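Local coordinates for protein FTT_1639c (Francisella tularensis subsp. tularensis, PDB 7KZW) that is of unknown function but supplies the beta-rich part of a longer protein that probably carries a transmembrane helix and sits in a membrane, at residues A[13-17]-A[124-128]; A[18-22]-A[96-100]; A[47-53]-A[105-111]; A[59-64]-A[91-97]. The protein carries 3 engineered substitutions. One frame throughout, in Å; residues are numbered along the deposited sequence.

Interaction 1 (A[13-17]-A[124-128]); sequences HGYSK and YLVES
The ring of Y15 reaches S128 because its CG stands between the backbone N and the carbonyl carbon (chi1 73°), a torsion that carries the phenol out from strand 13-16 and lays one face on that residue. The contact is a CH-pi one: S128 CA is 3.6 Å from the centroid of the Y15 ring and 10° off its normal, hence over the centre. S128 O lies over the face as well, 3.5 Å from Y15 CZ, while S128 CB lies 3.5 Å from Y15 CD2.

Two bonds to Y124 O hold S128. Its OG gives a 2.8 Å hydrogen bond to Y124 O, and its N bonds to the same oxygen from the opposite face of the carbonyl plane, so two donors grip one acceptor. The Y124 ring extends to the end of the strand, where its OH comes 3.3 Å from K17 CA, which lies near the ring plane at the edge.

At the other end E127, bent at chi2, puts OE2 3.2 Å from H13 ND1, with imidazole and carboxylate planes perpendicular. A water bridges the pair more clearly: it lies in the imidazole plane, 3.0 Å from H13 ND1, and donates a 2.8 Å bond to E127 O. E127 OE2 takes a weak hydrogen bond from N24 ND2.

In the fold, helix 124-127 directly follows strand 114-123, the parallel neighbour of strand 6-16. On the other flank of strand 6-16 lies strand 21-27: G14 pairs through its backbone with Y23, and the side chains of Y15 and E127 both touch A22.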
loop_
_atom_site.group_PDB
_atom_site.type_symbol
_atom_site.label_atom_id
_atom_site.label_comp_id
_atom_site.label_asym_id
_atom_site.label_seq_id
_atom_site.Cartn_x
_atom_site.Cartn_y
_atom_site.Cartn_z
ATOM N N HIS A 13 -1.607 2.898 -10.569
ATOM C CA HIS A 13 -2.838 3.504 -10.060
ATOM C C HIS A 13 -3.909 3.379 -11.128
ATOM O O HIS A 13 -3.612 3.162 -12.307
ATOM C CB HIS A 13 -2.590 4.974 -9.719
ATOM C CG HIS A 13 -2.158 5.809 -10.889
ATOM N ND1 HIS A 13 -3.032 6.569 -11.629
ATOM C CD2 HIS A 13 -0.934 6.017 -11.427
ATOM C CE1 HIS A 13 -2.369 7.196 -12.590
ATOM N NE2 HIS A 13 -1.096 6.885 -12.483
ATOM N N GLY A 14 -5.169 3.530 -10.722
ATOM C CA GLY A 14 -6.260 3.449 -11.682
ATOM C C GLY A 14 -7.580 3.726 -11.004
ATOM O O GLY A 14 -7.640 4.021 -9.803
ATOM N N TYR A 15 -8.647 3.634 -11.791
ATOM C CA TYR A 15 -9.985 3.916 -11.273
ATOM C C TYR A 15 -11.021 3.236 -12.160
ATOM O O TYR A 15 -10.742 2.858 -13.312
ATOM C CB TYR A 15 -10.258 5.440 -11.195
ATOM C CG TYR A 15 -10.468 6.097 -12.530
ATOM C CD1 TYR A 15 -9.378 6.380 -13.388
ATOM C CD2 TYR A 15 -11.740 6.461 -12.948
ATOM C CE1 TYR A 15 -9.570 7.006 -14.630
ATOM C CE2 TYR A 15 -11.918 7.076 -14.207
ATOM C CZ TYR A 15 -10.812 7.347 -15.006
ATOM O OH TYR A 15 -10.918 7.953 -16.253
ATOM N N SER A 16 -12.242 3.130 -11.636
ATOM C CA SER A 16 -13.392 2.627 -12.396
ATOM C C SER A 16 -14.533 3.598 -12.198
ATOM O O SER A 16 -15.005 3.757 -11.069
ATOM C CB SER A 16 -13.829 1.238 -11.892
ATOM O OG SER A 16 -15.134 0.920 -12.402
ATOM N N LYS A 17 -14.968 4.254 -13.271
ATOM C CA LYS A 17 -16.110 5.154 -13.187
ATOM C C LYS A 17 -17.387 4.379 -12.843
ATOM O O LYS A 17 -18.217 4.848 -12.058
ATOM C CB LYS A 17 -16.243 5.924 -14.519
ATOM C CG LYS A 17 -17.334 6.976 -14.545
ATOM C CD LYS A 17 -17.580 7.547 -15.949
ATOM C CE LYS A 17 -17.092 9.006 -15.985
ATOM N NZ LYS A 17 -18.139 10.011 -16.408
ATOM N N TYR A 124 -11.281 9.616 -4.844
ATOM C CA TYR A 124 -11.838 9.235 -6.128
ATOM C C TYR A 124 -11.811 10.433 -7.080
ATOM O O TYR A 124 -11.502 10.286 -8.276
ATOM C CB TYR A 124 -13.264 8.670 -5.976
ATOM C CG TYR A 124 -13.833 8.362 -7.322
ATOM C CD1 TYR A 124 -13.542 7.158 -7.984
ATOM C CD2 TYR A 124 -14.627 9.300 -7.959
ATOM C CE1 TYR A 124 -14.012 6.908 -9.254
ATOM C CE2 TYR A 124 -15.096 9.055 -9.272
ATOM C CZ TYR A 124 -14.775 7.855 -9.888
ATOM O OH TYR A 124 -15.271 7.621 -11.173
ATOM N N LEU A 125 -12.146 11.620 -6.576
ATOM C CA LEU A 125 -12.203 12.819 -7.445
ATOM C C LEU A 125 -10.869 13.048 -8.142
ATOM O O LEU A 125 -10.796 13.209 -9.368
ATOM C CB LEU A 125 -12.614 14.033 -6.611
ATOM C CG LEU A 125 -12.651 15.394 -7.335
ATOM C CD1 LEU A 125 -13.579 15.359 -8.512
ATOM C CD2 LEU A 125 -13.051 16.443 -6.309
ATOM N N VAL A 126 -9.786 13.032 -7.372
ATOM C CA VAL A 126 -8.504 13.315 -7.979
ATOM C C VAL A 126 -8.081 12.177 -8.883
ATOM O O VAL A 126 -7.682 12.377 -10.031
ATOM C CB VAL A 126 -7.460 13.605 -6.904
ATOM C CG1 VAL A 126 -6.063 13.547 -7.526
ATOM C CG2 VAL A 126 -7.705 14.969 -6.286
ATOM N N GLU A 127 -8.200 10.940 -8.399
ATOM C CA GLU A 127 -7.657 9.808 -9.123
ATOM C C GLU A 127 -8.406 9.549 -10.411
ATOM O O GLU A 127 -7.828 9.014 -11.372
ATOM C CB GLU A 127 -7.696 8.598 -8.180
ATOM C CG GLU A 127 -6.610 7.639 -8.377
ATOM C CD GLU A 127 -5.232 8.228 -8.242
ATOM O OE1 GLU A 127 -4.953 9.204 -7.497
ATOM O OE2 GLU A 127 -4.393 7.699 -8.932
ATOM N N SER A 128 -9.701 9.891 -10.469
ATOM C CA SER A 128 -10.482 9.686 -11.681
ATOM C C SER A 128 -10.212 10.739 -12.748
ATOM O O SER A 128 -10.719 10.620 -13.869
ATOM C CB SER A 128 -11.963 9.567 -11.345
ATOM O OG SER A 128 -12.439 10.810 -10.890
HETATM O O HOH W 1 -5.953 6.959 -11.956
#

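Interaction 2 (A[18-22]-A[96-100]); sequences KNMTA and CKGKD. Engineered in segment 18-22: M20 (natural residue Leu).
A G1 beta bulge, in which M20 and T21 together face S16, presents the start of strand 21-27 to C96, K97 and G98 at the end of strand 90-97. M20 is an engineered residue (leucine in the natural sequence), present as selenomethionine, and its phi of 38° and psi of 55° put it in the left-handed region expected for the first position of such a bulge.

Beyond the bulge the pairing is antiparallel, though the segments splay. A22 and C96 form a hydrogen-bonded pair, with C96 N to A22 O at 2.9 Å and A22 N to C96 O at a longer 3.2 Å. T21 and K97 form the adjacent non-hydrogen-bonded pair. M20 O then receives G98 N at 2.7 Å; the N-H...O angle is 175°, and the donor sits nearly along the C=O axis, so pairing continues one step past the strands. G98 has a positive phi at which a beta carbon would press on the carbonyl oxygen of K97.

Side chains add to this at the surface. M20 runs extended beside K99, the two pointing the same way, and its SE touches K99 CB at 3.8 Å. K99 NZ in turn makes a salt bridge to D100 OD1, using the syn lone pair. On the face shared by T21 and K97 the lysine chain, bent at chi2, crosses the threonine, with K97 CD 3.5 Å from T21 CG2. The bend returns the ammonium to the backbone of the turn: K97 NZ donates to N19 O at 2.8 Å, in the carbonyl plane and on a lone pair.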
loop_
_atom_site.group_PDB
_atom_site.type_symbol
_atom_site.label_atom_id
_atom_site.label_comp_id
_atom_site.label_asym_id
_atom_site.label_seq_id
_atom_site.Cartn_x
_atom_site.Cartn_y
_atom_site.Cartn_z
ATOM N N LYS A 18 -17.528 3.159 -13.361
ATOM C CA LYS A 18 -18.769 2.401 -13.173
ATOM C C LYS A 18 -18.994 2.074 -11.701
ATOM O O LYS A 18 -20.124 2.141 -11.196
ATOM C CB LYS A 18 -18.665 1.110 -13.992
ATOM C CG LYS A 18 -19.848 0.154 -13.851
ATOM C CD LYS A 18 -19.444 -1.260 -14.279
ATOM C CE LYS A 18 -18.907 -1.261 -15.710
ATOM N NZ LYS A 18 -18.828 -2.625 -16.335
ATOM N N ASN A 19 -17.919 1.765 -10.992
ATOM C CA ASN A 19 -17.969 1.362 -9.595
ATOM C C ASN A 19 -17.577 2.489 -8.651
ATOM O O ASN A 19 -17.646 2.301 -7.437
ATOM C CB ASN A 19 -17.070 0.134 -9.391
ATOM C CG ASN A 19 -17.480 -1.028 -10.291
ATOM O OD1 ASN A 19 -18.668 -1.326 -10.421
ATOM N ND2 ASN A 19 -16.509 -1.660 -10.947
HETATM N N MSE A 20 -17.284 3.679 -9.176
HETATM C CA MSE A 20 -16.670 4.773 -8.431
HETATM C C MSE A 20 -15.597 4.269 -7.414
HETATM O O MSE A 20 -15.621 4.561 -6.201
HETATM C CB MSE A 20 -17.721 5.749 -7.818
HETATM C CG MSE A 20 -18.384 6.757 -8.946
HETATM SE SE MSE A 20 -19.659 7.864 -8.062
HETATM C CE MSE A 20 -20.334 8.834 -9.621
ATOM N N THR A 21 -14.629 3.520 -7.935
ATOM C CA THR A 21 -13.482 3.054 -7.163
ATOM C C THR A 21 -12.211 3.626 -7.771
ATOM O O THR A 21 -12.169 4.000 -8.948
ATOM C CB THR A 21 -13.337 1.553 -7.173
ATOM O OG1 THR A 21 -13.293 1.105 -8.531
ATOM C CG2 THR A 21 -14.535 0.889 -6.471
ATOM N N ALA A 22 -11.177 3.709 -6.947
ATOM C CA ALA A 22 -9.855 4.083 -7.429
ATOM C C ALA A 22 -8.836 3.447 -6.506
ATOM O O ALA A 22 -9.161 3.038 -5.373
ATOM C CB ALA A 22 -9.657 5.600 -7.562
ATOM N N CYS A 96 -10.072 3.359 -2.676
ATOM C CA CYS A 96 -11.244 4.234 -2.265
ATOM C C CYS A 96 -12.561 3.852 -3.033
ATOM O O CYS A 96 -12.555 3.270 -4.146
ATOM C CB CYS A 96 -10.884 5.699 -2.505
ATOM S SG CYS A 96 -10.677 6.163 -4.252
ATOM N N LYS A 97 -13.640 4.051 -2.340
ATOM C CA LYS A 97 -14.926 3.706 -2.922
ATOM C C LYS A 97 -15.881 4.851 -2.667
ATOM O O LYS A 97 -16.136 5.185 -1.502
ATOM C CB LYS A 97 -15.468 2.416 -2.286
ATOM C CG LYS A 97 -16.894 2.052 -2.643
ATOM C CD LYS A 97 -16.977 1.460 -4.018
ATOM C CE LYS A 97 -18.342 0.766 -4.184
ATOM N NZ LYS A 97 -18.592 0.425 -5.614
ATOM N N GLY A 98 -16.490 5.377 -3.728
ATOM C CA GLY A 98 -17.527 6.388 -3.581
ATOM C C GLY A 98 -17.066 7.749 -4.066
ATOM O O GLY A 98 -15.879 8.100 -4.008
ATOM N N LYS A 99 -18.039 8.547 -4.534
ATOM C CA LYS A 99 -17.755 9.859 -5.118
ATOM C C LYS A 99 -16.913 10.724 -4.209
ATOM O O LYS A 99 -16.008 11.432 -4.682
ATOM C CB LYS A 99 -19.090 10.558 -5.484
ATOM C CG LYS A 99 -18.945 11.920 -6.175
ATOM C CD LYS A 99 -20.181 12.858 -5.885
ATOM C CE LYS A 99 -19.745 14.346 -6.000
ATOM N NZ LYS A 99 -19.720 15.090 -4.668
ATOM N N ASP A 100 -17.233 10.754 -2.916
ATOM C CA ASP A 100 -16.558 11.650 -1.979
ATOM C C ASP A 100 -15.474 10.957 -1.173
ATOM O O ASP A 100 -15.000 11.511 -0.169
ATOM C CB ASP A 100 -17.541 12.286 -0.983
ATOM C CG ASP A 100 -18.634 13.067 -1.680
ATOM O OD1 ASP A 100 -18.311 13.758 -2.661
ATOM O OD2 ASP A 100 -19.816 12.980 -1.266
#

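Interaction 3 (A[47-53]-A[105-111]); sequences EFLVNIY and YKVIAYA
F48 and A111 mark the tight side of this contact. F48 CG lies anti to the carbonyl carbon, beside the backbone N (chi1 -74°), which sets the ring against A111. A111 CB stands over the centre of the F48 ring, 3.6 Å from its centroid and 13° off the normal, a CH-pi contact, while A109 CB meets the ring at its edge. The same buried face continues with V50, whose CG1 lies 3.9 Å from V107 CG1 and whose CG2 lies 4.0 Å from A109 CB: one branch meets V107, the other A109.

Strands 48-58 and 102-111 are adjacent antiparallel members of the chain's mixed beta sheet, joined here by six backbone hydrogen bonds, their axes 4.5 Å apart at closest and their directions 163° apart. The hydrogen-bonded pairs are L49 with Y110, N51 with I108 and Y53 with K106; N51 N to I108 O, for instance, is 2.8 Å. Strands 79-83 and 114-123 flank the pair within the sheet, which folds over so that V107 touches L92 and Y105 meets F62 edge-to-face.

On the other face, which carries L49, N51, Y53, K106, I108 and Y110, packing is looser and every residue is at least partly exposed. Y53 extends alongside K106, both pointing the same way, with K106 O near the ring plane at its edge. Further out Y53 CE1 approaches I108 CD1 only to 4.1 Å. The Y110 ring likewise offers an edge to the backbone, its CD2 3.5 Å from L49 O.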
loop_
_atom_site.group_PDB
_atom_site.type_symbol
_atom_site.label_atom_id
_atom_site.label_comp_id
_atom_site.label_asym_id
_atom_site.label_seq_id
_atom_site.Cartn_x
_atom_site.Cartn_y
_atom_site.Cartn_z
ATOM N N GLU A 47 9.636 -10.075 6.096
ATOM C CA GLU A 47 8.599 -9.427 6.881
ATOM C C GLU A 47 8.744 -7.913 6.764
ATOM O O GLU A 47 9.828 -7.362 7.040
ATOM C CB GLU A 47 8.771 -9.750 8.381
ATOM C CG GLU A 47 7.813 -10.751 8.894
ATOM C CD GLU A 47 7.975 -11.079 10.377
ATOM O OE1 GLU A 47 8.344 -10.226 11.152
ATOM O OE2 GLU A 47 7.821 -12.296 10.689
ATOM N N PHE A 48 7.656 -7.214 6.464
ATOM C CA PHE A 48 7.574 -5.764 6.584
ATOM C C PHE A 48 6.769 -5.422 7.832
ATOM O O PHE A 48 5.651 -5.953 8.014
ATOM C CB PHE A 48 6.888 -5.144 5.362
ATOM C CG PHE A 48 7.771 -5.149 4.134
ATOM C CD1 PHE A 48 8.081 -6.303 3.460
ATOM C CD2 PHE A 48 8.235 -3.924 3.622
ATOM C CE1 PHE A 48 8.864 -6.273 2.313
ATOM C CE2 PHE A 48 9.050 -3.893 2.449
ATOM C CZ PHE A 48 9.364 -5.088 1.815
ATOM N N LEU A 49 7.362 -4.678 8.760
ATOM C CA LEU A 49 6.721 -4.289 10.006
ATOM C C LEU A 49 6.264 -2.865 9.747
ATOM O O LEU A 49 7.080 -1.963 9.502
ATOM C CB LEU A 49 7.707 -4.410 11.153
ATOM C CG LEU A 49 8.275 -5.823 11.253
ATOM C CD1 LEU A 49 9.343 -5.792 12.376
ATOM C CD2 LEU A 49 7.192 -6.890 11.610
ATOM N N VAL A 50 4.947 -2.660 9.691
ATOM C CA VAL A 50 4.373 -1.460 9.110
ATOM C C VAL A 50 3.592 -0.704 10.160
ATOM O O VAL A 50 2.802 -1.273 10.896
ATOM C CB VAL A 50 3.468 -1.790 7.912
ATOM C CG1 VAL A 50 3.023 -0.440 7.255
ATOM C CG2 VAL A 50 4.177 -2.700 6.927
ATOM N N ASN A 51 3.818 0.607 10.221
ATOM C CA ASN A 51 2.977 1.486 10.999
ATOM C C ASN A 51 2.281 2.435 10.030
ATOM O O ASN A 51 2.944 3.079 9.205
ATOM C CB ASN A 51 3.848 2.377 11.887
ATOM C CG ASN A 51 4.248 1.720 13.148
ATOM O OD1 ASN A 51 5.396 1.230 13.283
ATOM N ND2 ASN A 51 3.320 1.741 14.113
ATOM N N ILE A 52 0.962 2.521 10.089
ATOM C CA ILE A 52 0.277 3.528 9.303
ATOM C C ILE A 52 -0.508 4.459 10.223
ATOM O O ILE A 52 -0.842 4.119 11.363
ATOM C CB ILE A 52 -0.650 2.936 8.263
ATOM C CG1 ILE A 52 -1.898 2.389 8.946
ATOM C CG2 ILE A 52 0.087 1.869 7.485
ATOM C CD1 ILE A 52 -3.029 2.178 7.964
ATOM N N TYR A 53 -0.679 5.692 9.727
ATOM C CA TYR A 53 -1.339 6.748 10.482
ATOM C C TYR A 53 -2.364 7.305 9.531
ATOM O O TYR A 53 -2.050 7.550 8.360
ATOM C CB TYR A 53 -0.301 7.834 10.881
ATOM C CG TYR A 53 0.871 7.269 11.624
ATOM C CD1 TYR A 53 1.974 6.735 10.900
ATOM C CD2 TYR A 53 0.854 7.163 12.994
ATOM C CE1 TYR A 53 3.052 6.149 11.559
ATOM C CE2 TYR A 53 1.925 6.545 13.658
ATOM C CZ TYR A 53 3.005 6.059 12.910
ATOM O OH TYR A 53 4.061 5.488 13.625
ATOM N N TYR A 105 -2.925 9.964 4.724
ATOM C CA TYR A 105 -2.263 8.860 5.422
ATOM C C TYR A 105 -0.752 9.090 5.452
ATOM O O TYR A 105 -0.192 9.927 4.712
ATOM C CB TYR A 105 -2.522 7.511 4.701
ATOM C CG TYR A 105 -1.993 7.523 3.297
ATOM C CD1 TYR A 105 -0.652 7.189 3.027
ATOM C CD2 TYR A 105 -2.789 7.902 2.240
ATOM C CE1 TYR A 105 -0.163 7.276 1.745
ATOM C CE2 TYR A 105 -2.301 7.945 0.940
ATOM C CZ TYR A 105 -0.960 7.638 0.712
ATOM O OH TYR A 105 -0.374 7.672 -0.518
ATOM N N LYS A 106 -0.116 8.340 6.374
ATOM C CA LYS A 106 1.354 8.236 6.422
ATOM C C LYS A 106 1.652 6.753 6.650
ATOM O O LYS A 106 1.041 6.126 7.501
ATOM C CB LYS A 106 1.955 9.070 7.544
ATOM C CG LYS A 106 3.478 8.891 7.665
ATOM C CD LYS A 106 4.033 9.878 8.748
ATOM C CE LYS A 106 5.579 9.867 8.828
ATOM N NZ LYS A 106 6.227 10.572 7.691
ATOM N N VAL A 107 2.546 6.193 5.842
ATOM C CA VAL A 107 3.002 4.809 5.978
ATOM C C VAL A 107 4.469 4.819 6.321
ATOM O O VAL A 107 5.252 5.502 5.648
ATOM C CB VAL A 107 2.810 4.036 4.653
ATOM C CG1 VAL A 107 3.373 2.610 4.779
ATOM C CG2 VAL A 107 1.355 4.064 4.181
ATOM N N ILE A 108 4.864 4.042 7.330
ATOM C CA ILE A 108 6.269 3.771 7.571
ATOM C C ILE A 108 6.397 2.268 7.599
ATOM O O ILE A 108 5.809 1.597 8.474
ATOM C CB ILE A 108 6.747 4.350 8.904
ATOM C CG1 ILE A 108 6.514 5.844 8.935
ATOM C CG2 ILE A 108 8.262 4.021 9.100
ATOM C CD1 ILE A 108 6.967 6.500 10.244
ATOM N N ALA A 109 7.209 1.700 6.715
ATOM C CA ALA A 109 7.376 0.245 6.628
ATOM C C ALA A 109 8.838 -0.119 6.793
ATOM O O ALA A 109 9.706 0.455 6.125
ATOM C CB ALA A 109 6.828 -0.251 5.286
ATOM N N TYR A 110 9.136 -1.051 7.700
ATOM C CA TYR A 110 10.517 -1.454 7.926
ATOM C C TYR A 110 10.726 -2.865 7.410
ATOM O O TYR A 110 10.000 -3.792 7.819
ATOM C CB TYR A 110 10.863 -1.460 9.417
ATOM C CG TYR A 110 10.740 -0.146 10.033
ATOM C CD1 TYR A 110 11.799 0.739 10.031
ATOM C CD2 TYR A 110 9.535 0.225 10.610
ATOM C CE1 TYR A 110 11.648 2.022 10.643
ATOM C CE2 TYR A 110 9.381 1.417 11.184
ATOM C CZ TYR A 110 10.417 2.302 11.206
ATOM O OH TYR A 110 10.188 3.510 11.837
ATOM N N ALA A 111 11.788 -3.077 6.637
ATOM C CA ALA A 111 12.138 -4.416 6.175
ATOM C C ALA A 111 13.646 -4.501 6.197
ATOM O O ALA A 111 14.314 -3.607 5.660
ATOM C CB ALA A 111 11.603 -4.655 4.749
#

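Interaction 4 (A[59-64]-A[91-97]); sequences GCKFIY and LLKLECK
Strands 60-64 and 91-97 run antiparallel, their N-to-C directions 157° apart and their axes 4.6 Å from one another at closest, as adjacent members of the mixed sheet. K61 with E95 and I63 with K93 are hydrogen-bonded pairs; C60 with C96 and F62 with L94 alternate with them as non-hydrogen-bonded pairs. The bonding runs one residue past strand 60-64, where K97 N donates to G59 O at 2.9 Å and G59 takes a positive phi. At the opposite end L91 and L92 both face F26, a classic beta bulge on the other edge of strand 91-97.

The buried face is led by F62 and L94. L94 CG stands opposite the backbone N (chi1 177°), and from there CD1 reaches over the middle of the aromatic ring, 3.6 Å from the F62 centroid and 5° off the normal, a CH-pi contact. L92 CD1 approaches F62 CD1 at 4.2 Å. F62 also touches V107 and C60 touches I103, which places this side against strand 102-111.

The other face, partly exposed, carries K61, K93 and E95 with I63 among them. K61 and E95 lie side by side, but the methylene does the touching: K61 CE is 3.2 Å from E95 OE1, whereas K61 NZ stays 4.2 Å from that oxygen, beyond a salt bridge. E95 OE2 takes a salt bridge from K93 NZ, weak as a hydrogen bond, and the K93 charge also has a cation-pi partner in Y23. A water joins K61 and E95: K61 NZ holds it weakly, while it donates to E95 OE1 at 2.7 Å.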
loop_
_atom_site.group_PDB
_atom_site.type_symbol
_atom_site.label_atom_id
_atom_site.label_comp_id
_atom_site.label_asym_id
_atom_site.label_seq_id
_atom_site.Cartn_x
_atom_site.Cartn_y
_atom_site.Cartn_z
ATOM N N GLY A 59 -14.418 6.222 3.133
ATOM C CA GLY A 59 -14.517 5.245 2.064
ATOM C C GLY A 59 -13.232 4.592 1.590
ATOM O O GLY A 59 -13.241 3.986 0.502
ATOM N N CYS A 60 -12.161 4.630 2.377
ATOM C CA CYS A 60 -10.898 4.066 1.880
ATOM C C CYS A 60 -10.350 3.016 2.837
ATOM O O CYS A 60 -10.648 2.977 4.033
ATOM C CB CYS A 60 -9.837 5.173 1.776
ATOM S SG CYS A 60 -10.389 6.540 0.697
ATOM N N LYS A 61 -9.515 2.140 2.282
ATOM C CA LYS A 61 -8.909 1.073 3.084
ATOM C C LYS A 61 -7.605 0.626 2.423
ATOM O O LYS A 61 -7.452 0.690 1.199
ATOM C CB LYS A 61 -9.840 -0.131 3.215
ATOM C CG LYS A 61 -10.183 -0.785 1.887
ATOM C CD LYS A 61 -11.221 -1.938 2.111
ATOM C CE LYS A 61 -11.599 -2.631 0.803
ATOM N NZ LYS A 61 -12.614 -3.707 1.099
ATOM N N PHE A 62 -6.667 0.155 3.246
ATOM C CA PHE A 62 -5.467 -0.490 2.730
ATOM C C PHE A 62 -5.650 -1.995 2.809
ATOM O O PHE A 62 -6.142 -2.518 3.813
ATOM C CB PHE A 62 -4.267 -0.188 3.644
ATOM C CG PHE A 62 -3.723 1.242 3.540
ATOM C CD1 PHE A 62 -2.741 1.574 2.602
ATOM C CD2 PHE A 62 -4.229 2.224 4.382
ATOM C CE1 PHE A 62 -2.225 2.885 2.568
ATOM C CE2 PHE A 62 -3.711 3.552 4.338
ATOM C CZ PHE A 62 -2.768 3.869 3.419
ATOM N N ILE A 63 -5.242 -2.676 1.760
ATOM C CA ILE A 63 -5.207 -4.139 1.654
ATOM C C ILE A 63 -3.753 -4.566 1.642
ATOM O O ILE A 63 -2.921 -3.926 0.977
ATOM C CB ILE A 63 -5.872 -4.607 0.336
ATOM C CG1 ILE A 63 -7.213 -3.902 0.138
ATOM C CG2 ILE A 63 -6.010 -6.143 0.315
ATOM C CD1 ILE A 63 -8.154 -4.302 1.177
ATOM N N TYR A 64 -3.422 -5.632 2.380
ATOM C CA TYR A 64 -2.048 -6.146 2.394
ATOM C C TYR A 64 -2.088 -7.657 2.487
ATOM O O TYR A 64 -3.134 -8.232 2.745
ATOM C CB TYR A 64 -1.263 -5.559 3.585
ATOM C CG TYR A 64 -1.854 -5.781 4.953
ATOM C CD1 TYR A 64 -1.398 -6.793 5.763
ATOM C CD2 TYR A 64 -2.849 -4.947 5.436
ATOM C CE1 TYR A 64 -1.928 -6.993 7.027
ATOM C CE2 TYR A 64 -3.360 -5.110 6.705
ATOM C CZ TYR A 64 -2.893 -6.138 7.535
ATOM O OH TYR A 64 -3.410 -6.356 8.803
ATOM N N LEU A 91 3.181 -4.409 -2.029
ATOM C CA LEU A 91 3.083 -4.383 -0.572
ATOM C C LEU A 91 1.686 -3.963 -0.109
ATOM O O LEU A 91 1.139 -4.543 0.832
ATOM C CB LEU A 91 4.156 -3.467 0.047
ATOM C CG LEU A 91 4.205 -3.630 1.572
ATOM C CD1 LEU A 91 4.819 -5.002 2.023
ATOM C CD2 LEU A 91 5.062 -2.489 2.129
ATOM N N LEU A 92 1.151 -2.861 -0.673
ATOM C CA LEU A 92 -0.094 -2.293 -0.166
ATOM C C LEU A 92 -0.934 -1.864 -1.337
ATOM O O LEU A 92 -0.446 -1.147 -2.213
ATOM C CB LEU A 92 0.180 -1.035 0.658
ATOM C CG LEU A 92 0.984 -1.188 1.924
ATOM C CD1 LEU A 92 1.288 0.251 2.520
ATOM C CD2 LEU A 92 0.245 -2.014 3.000
ATOM N N LYS A 93 -2.226 -2.200 -1.290
ATOM C CA LYS A 93 -3.201 -1.599 -2.209
ATOM C C LYS A 93 -4.087 -0.652 -1.422
ATOM O O LYS A 93 -4.809 -1.071 -0.511
ATOM C CB LYS A 93 -4.086 -2.649 -2.841
ATOM C CG LYS A 93 -4.936 -2.021 -3.945
ATOM C CD LYS A 93 -5.824 -3.123 -4.542
ATOM C CE LYS A 93 -6.684 -2.540 -5.686
ATOM N NZ LYS A 93 -7.595 -3.579 -6.300
ATOM N N LEU A 94 -4.038 0.637 -1.718
ATOM C CA LEU A 94 -4.917 1.629 -1.067
ATOM C C LEU A 94 -6.085 1.862 -2.009
ATOM O O LEU A 94 -5.879 2.224 -3.172
ATOM C CB LEU A 94 -4.159 2.930 -0.864
ATOM C CG LEU A 94 -4.996 4.066 -0.258
ATOM C CD1 LEU A 94 -5.626 3.704 1.065
ATOM C CD2 LEU A 94 -4.106 5.305 -0.149
ATOM N N GLU A 95 -7.300 1.572 -1.535
ATOM C CA GLU A 95 -8.507 1.625 -2.372
ATOM C C GLU A 95 -9.464 2.662 -1.817
ATOM O O GLU A 95 -9.554 2.844 -0.591
ATOM C CB GLU A 95 -9.289 0.287 -2.284
ATOM C CG GLU A 95 -8.560 -0.881 -2.863
ATOM C CD GLU A 95 -9.429 -2.132 -2.888
ATOM O OE1 GLU A 95 -10.409 -2.219 -2.108
ATOM O OE2 GLU A 95 -9.126 -3.020 -3.679
ATOM N N CYS A 96 -10.072 3.359 -2.676
ATOM C CA CYS A 96 -11.244 4.234 -2.265
ATOM C C CYS A 96 -12.561 3.852 -3.033
ATOM O O CYS A 96 -12.555 3.270 -4.146
ATOM C CB CYS A 96 -10.884 5.699 -2.505
ATOM S SG CYS A 96 -10.677 6.163 -4.252
ATOM N N LYS A 97 -13.640 4.051 -2.340
ATOM C CA LYS A 97 -14.926 3.706 -2.922
ATOM C C LYS A 97 -15.881 4.851 -2.667
ATOM O O LYS A 97 -16.136 5.185 -1.502
ATOM C CB LYS A 97 -15.468 2.416 -2.286
ATOM C CG LYS A 97 -16.894 2.052 -2.643
ATOM C CD LYS A 97 -16.977 1.460 -4.018
ATOM C CE LYS A 97 -18.342 0.766 -4.184
ATOM N NZ LYS A 97 -18.592 0.425 -5.614
HETATM O O HOH W 2 -12.168 -4.286 -2.111
#

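In the fold
All four contacts reach the same mixed sheet. Interactions 1 and 2 adjoin at one end, with centres 7 Å apart, where S16 N probably hydrogen-bonds T21 O at 2.8 Å and Y124 CB packs on G98 O at 3.3 Å. Interaction 2 continues along strand 90-97 into interaction 4, sharing C96 and K97. Interactions 3 and 4 face each other across the interior although their centres are 14 Å apart: Y105 CE2 meets L94 CD2 at 3.4 Å and F48 CG meets L91 CD1 at 3.6 Å. Interaction 3 does not touch interaction 1, whose nearest atoms are about 8 Å away.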